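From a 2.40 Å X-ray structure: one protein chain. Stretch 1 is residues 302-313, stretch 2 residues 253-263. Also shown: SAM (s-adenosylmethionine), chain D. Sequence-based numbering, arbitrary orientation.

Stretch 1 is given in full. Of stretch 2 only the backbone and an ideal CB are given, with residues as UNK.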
# COMPACT_ATOMS: atom_id res chain seq x y z
N ASN A 302 10.89 6.28 4.15
CA ASN A 302 11.44 5.47 3.06
C ASN A 302 13.00 5.51 3.06
O ASN A 302 13.63 4.56 2.60
CB ASN A 302 10.91 5.94 1.71
CG ASN A 302 11.44 5.06 0.58
OD1 ASN A 302 11.27 3.84 0.58
ND2 ASN A 302 12.22 5.64 -0.30
N MET A 303 13.62 6.62 3.54
CA MET A 303 15.08 6.73 3.62
C MET A 303 15.58 5.87 4.78
O MET A 303 16.67 5.31 4.69
CB MET A 303 15.55 8.20 3.76
CG MET A 303 15.29 9.07 2.53
SD MET A 303 16.20 8.62 1.02
CE MET A 303 14.97 7.68 0.16
N LEU A 304 14.82 5.78 5.87
CA LEU A 304 15.16 4.95 7.02
C LEU A 304 15.13 3.47 6.60
O LEU A 304 16.07 2.74 6.87
CB LEU A 304 14.21 5.21 8.22
CG LEU A 304 14.36 4.23 9.41
CD1 LEU A 304 15.72 4.40 10.11
CD2 LEU A 304 13.25 4.41 10.39
N VAL A 305 14.06 3.08 5.89
CA VAL A 305 13.83 1.72 5.39
C VAL A 305 14.86 1.32 4.31
O VAL A 305 15.28 0.17 4.29
CB VAL A 305 12.36 1.60 4.89
CG1 VAL A 305 12.12 0.33 4.08
CG2 VAL A 305 11.38 1.66 6.04
N GLN A 306 15.26 2.25 3.45
CA GLN A 306 16.15 1.96 2.33
C GLN A 306 17.61 2.47 2.39
O GLN A 306 18.52 1.66 2.31
CB GLN A 306 15.47 2.32 1.00
CG GLN A 306 14.50 1.24 0.53
CD GLN A 306 13.95 1.55 -0.84
OE1 GLN A 306 14.56 1.28 -1.88
NE2 GLN A 306 12.76 2.10 -0.86
N THR A 307 17.83 3.78 2.47
CA THR A 307 19.16 4.37 2.51
C THR A 307 19.74 4.44 3.95
O THR A 307 19.39 3.63 4.80
CB THR A 307 19.12 5.75 1.87
OG1 THR A 307 18.44 6.63 2.75
CG2 THR A 307 18.50 5.75 0.46
N GLU A 308 20.64 5.42 4.18
CA GLU A 308 21.30 5.70 5.47
C GLU A 308 20.90 7.10 5.95
O GLU A 308 21.33 7.53 7.03
CB GLU A 308 22.82 5.66 5.29
CG GLU A 308 23.42 4.26 5.30
CD GLU A 308 24.88 4.19 4.89
OE1 GLU A 308 25.52 5.25 4.72
OE2 GLU A 308 25.38 3.05 4.74
N GLY A 309 20.03 7.75 5.19
CA GLY A 309 19.60 9.12 5.47
C GLY A 309 18.20 9.35 5.98
O GLY A 309 17.61 8.52 6.67
N GLN A 310 17.68 10.52 5.66
CA GLN A 310 16.41 11.07 6.12
C GLN A 310 16.13 12.28 5.27
O GLN A 310 17.04 12.78 4.59
CB GLN A 310 16.57 11.55 7.60
CG GLN A 310 17.76 12.51 7.80
CD GLN A 310 18.07 13.02 9.19
OE1 GLN A 310 19.24 12.99 9.64
NE2 GLN A 310 17.09 13.64 9.84
N GLU A 311 14.90 12.78 5.34
CA GLU A 311 14.57 14.06 4.73
C GLU A 311 14.89 15.12 5.80
O GLU A 311 14.99 14.78 6.98
CB GLU A 311 13.12 14.11 4.20
CG GLU A 311 12.85 13.12 3.05
CD GLU A 311 13.73 13.18 1.81
OE1 GLU A 311 14.20 14.28 1.45
OE2 GLU A 311 13.94 12.11 1.20
N ARG A 312 15.16 16.36 5.40
CA ARG A 312 15.54 17.37 6.39
C ARG A 312 14.78 18.66 6.23
O ARG A 312 14.24 18.91 5.15
CB ARG A 312 17.08 17.62 6.38
CG ARG A 312 17.94 16.38 6.69
CD ARG A 312 19.40 16.60 6.31
NE ARG A 312 20.32 15.62 6.89
CZ ARG A 312 20.80 14.55 6.25
NH1 ARG A 312 20.40 14.26 5.02
NH2 ARG A 312 21.68 13.77 6.85
N THR A 313 14.76 19.48 7.29
CA THR A 313 14.16 20.82 7.33
C THR A 313 15.14 21.84 6.75
O THR A 313 16.37 21.62 6.79
CB THR A 313 13.79 21.24 8.78
OG1 THR A 313 14.97 21.46 9.55
CG2 THR A 313 12.81 20.25 9.48
N UNK A 253 20.91 13.64 -3.31
CA UNK A 253 22.15 12.99 -2.92
C UNK A 253 22.19 13.03 -1.40
O UNK A 253 22.28 12.00 -0.79
CB UNK A 253 23.37 13.66 -3.54
N UNK A 254 22.07 14.22 -0.80
CA UNK A 254 22.15 14.41 0.66
C UNK A 254 21.16 13.55 1.48
O UNK A 254 21.51 13.02 2.53
CB UNK A 254 21.90 15.89 0.98
N UNK A 255 19.96 13.36 0.97
CA UNK A 255 18.97 12.55 1.68
C UNK A 255 19.35 11.06 1.84
O UNK A 255 18.77 10.38 2.69
CB UNK A 255 17.63 12.65 0.94
N UNK A 256 20.34 10.55 1.04
CA UNK A 256 20.76 9.14 1.10
C UNK A 256 21.67 8.84 2.27
O UNK A 256 21.91 7.67 2.59
CB UNK A 256 21.47 8.75 -0.20
N UNK A 257 22.24 9.90 2.87
CA UNK A 257 23.27 9.77 3.88
C UNK A 257 23.00 10.48 5.18
O UNK A 257 22.26 11.46 5.21
CB UNK A 257 24.60 10.28 3.31
N UNK A 258 23.67 10.03 6.23
CA UNK A 258 23.64 10.61 7.56
C UNK A 258 24.48 11.93 7.57
O UNK A 258 25.25 12.19 6.64
CB UNK A 258 24.17 9.61 8.58
N UNK A 259 24.30 12.76 8.61
CA UNK A 259 25.00 14.05 8.75
C UNK A 259 26.49 14.06 8.50
O UNK A 259 26.96 14.93 7.77
CB UNK A 259 24.77 14.59 10.16
N UNK A 260 27.21 13.12 9.11
CA UNK A 260 28.68 13.03 8.98
C UNK A 260 29.17 12.81 7.56
O UNK A 260 30.10 13.47 7.14
CB UNK A 260 29.20 11.89 9.86
N UNK A 261 28.55 11.88 6.82
CA UNK A 261 28.83 11.60 5.40
C UNK A 261 28.48 12.85 4.57
O UNK A 261 29.26 13.21 3.69
CB UNK A 261 28.04 10.38 4.91
N UNK A 262 27.32 13.50 4.86
CA UNK A 262 26.92 14.75 4.18
C UNK A 262 27.95 15.80 4.39
O UNK A 262 28.38 16.41 3.42
CB UNK A 262 25.56 15.25 4.68
N UNK A 263 28.38 16.00 5.66
CA UNK A 263 29.39 17.01 6.04
C UNK A 263 30.68 16.81 5.30
O UNK A 263 31.23 17.78 4.80
CB UNK A 263 29.66 16.97 7.55
N SAM D . 20.67 13.25 -9.03
CA SAM D . 19.83 12.18 -9.61
C SAM D . 18.30 12.39 -9.56
O SAM D . 17.85 13.08 -8.67
OXT SAM D . 17.49 11.87 -10.39
CB SAM D . 20.28 10.89 -8.97
CG SAM D . 19.91 10.78 -7.49
SD SAM D . 20.41 9.12 -6.91
CE SAM D . 19.49 9.00 -5.43
C5' SAM D . 22.02 9.41 -6.10
C4' SAM D . 23.06 9.38 -7.23
O4' SAM D . 24.31 9.50 -6.58
C3' SAM D . 23.06 8.01 -8.01
O3' SAM D . 23.02 8.22 -9.44
C2' SAM D . 24.38 7.34 -7.50
O2' SAM D . 25.05 6.44 -8.38
C1' SAM D . 25.24 8.58 -7.20
N9 SAM D . 26.34 8.29 -6.27
C8 SAM D . 26.25 7.59 -5.07
N7 SAM D . 27.42 7.54 -4.49
C5 SAM D . 28.36 8.16 -5.31
C6 SAM D . 29.75 8.40 -5.25
N6 SAM D . 30.43 8.02 -4.15
N1 SAM D . 30.35 9.11 -6.27
C2 SAM D . 29.68 9.49 -7.36
N3 SAM D . 28.36 9.26 -7.45
C4 SAM D . 27.66 8.67 -6.45

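Position 253 lies beyond the reach of stretch 1, which sets no preference; the residue is Val-253. At 254 the CB points sideways, 4.6 Å from Arg-312 NH1, and the backbone supplies what the arginine needs: Arg-312 NH1 donates to the carbonyl O of 254 at 3.0 Å. Many uncharged side chains would suit, and Leu-254 fills the place.

Position 255 is more demanding. Its CB points toward stretch 1, 3.7 Å from Glu-311 OE2 and 4.3 Å from Met-303 SD, so a carboxylate and a sulfur await the side chain. Histidine, asparagine, glutamine or a basic residue could donate to the carboxylate, a basic one also answering its charge, and a flat ring could also use the sulfur. The residue is His-255. Its ND1 donates to Glu-311 OE2 at 2.7 Å near the ring plane, while Met-303 SD sits over one face, 3.7 Å from the ring centroid. A CB on Gly-309 would clash with His-255 O.

At 256 the CB points away, with Thr-307 CG2 4.3 Å from it, and the ligand lies beyond. The main chain makes the firm link, Glu-308 N donating to O of 256 at 3.0 Å. A small or polar residue would suit, an acidic one particularly near the positively charged sulfonium of SAM. Asp-256 places OD2 3.5 Å from SAM CE.

Position 257 also directs its CB away, 5.3 Å from Glu-308 OE1; a basic or large aromatic residue is plausible. Trp-257 brings CE3, at the ring edge, to 3.4 Å from Glu-308 OE1, and its carbonyl O accepts from Arg-312 NH2 at 2.9 Å.

At 258, just before a helix, the CB points away overall yet touches stretch 1, 3.8 Å from Glu-308 O. Serine, threonine, aspartate or asparagine could serve as an N-cap, but a small residue also fits. Ala-258 has no polar side chain with which to cap and packs its CB against stretch 1.

Position 259 has a sideways CB 4.6 Å from Arg-312 NH2, which calls for an acidic residue. Asp-259 forms a salt bridge, OD1 accepting from Arg-312 NH2 at 2.7 Å.

Position 260 has room for almost anything; it is Gly-260. The CB of 261 points toward stretch 1 from a distance, where a long basic chain could approach Glu-308; Lys-261 CE remains 4.4 Å from Glu-308 OE1. At 262 the CB points toward stretch 1, and the ideal CB lies 4.7 Å from Arg-312 NH2. A small side chain suits, and Cys-262 SG comes within 3.7 Å of Arg-312 NH2. Position 263 is out of reach, so stretch 1 sets no preference; the residue is Ser-263.

Stretch 2 (253-263) VLHDWADGKCS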
# COMPACT_ATOMS: atom_id res chain seq x y z
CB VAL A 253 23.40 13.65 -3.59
CG1 VAL A 253 24.69 13.16 -2.95
CG2 VAL A 253 23.40 13.41 -5.10
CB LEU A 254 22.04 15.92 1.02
CG LEU A 254 23.20 16.83 0.57
CD1 LEU A 254 23.02 18.26 1.07
CD2 LEU A 254 24.57 16.29 1.03
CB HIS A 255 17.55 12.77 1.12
CG HIS A 255 17.27 12.05 -0.17
ND1 HIS A 255 15.97 11.78 -0.58
CD2 HIS A 255 18.12 11.54 -1.09
CE1 HIS A 255 16.09 11.11 -1.71
NE2 HIS A 255 17.36 10.97 -2.07
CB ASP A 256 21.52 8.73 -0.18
CG ASP A 256 20.78 8.81 -1.50
OD1 ASP A 256 19.56 8.49 -1.53
OD2 ASP A 256 21.44 9.07 -2.55
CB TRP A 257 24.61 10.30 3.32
CG TRP A 257 24.95 9.90 1.90
CD1 TRP A 257 24.96 10.71 0.80
CD2 TRP A 257 25.36 8.60 1.45
NE1 TRP A 257 25.38 10.00 -0.30
CE2 TRP A 257 25.60 8.70 0.06
CE3 TRP A 257 25.60 7.37 2.10
CZ2 TRP A 257 26.05 7.61 -0.70
CZ3 TRP A 257 26.07 6.29 1.35
CH2 TRP A 257 26.29 6.41 -0.03
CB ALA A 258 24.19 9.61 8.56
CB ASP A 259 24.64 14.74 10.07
CG ASP A 259 23.22 15.29 10.10
OD1 ASP A 259 22.42 14.92 9.21
OD2 ASP A 259 22.91 16.08 11.01
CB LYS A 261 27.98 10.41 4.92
CG LYS A 261 28.73 9.12 4.77
CD LYS A 261 28.66 8.62 3.34
CE LYS A 261 29.14 7.20 3.19
NZ LYS A 261 29.40 6.86 1.76
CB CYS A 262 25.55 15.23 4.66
SG CYS A 262 24.17 14.22 4.09
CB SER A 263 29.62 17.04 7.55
OG SER A 263 28.48 17.59 8.20
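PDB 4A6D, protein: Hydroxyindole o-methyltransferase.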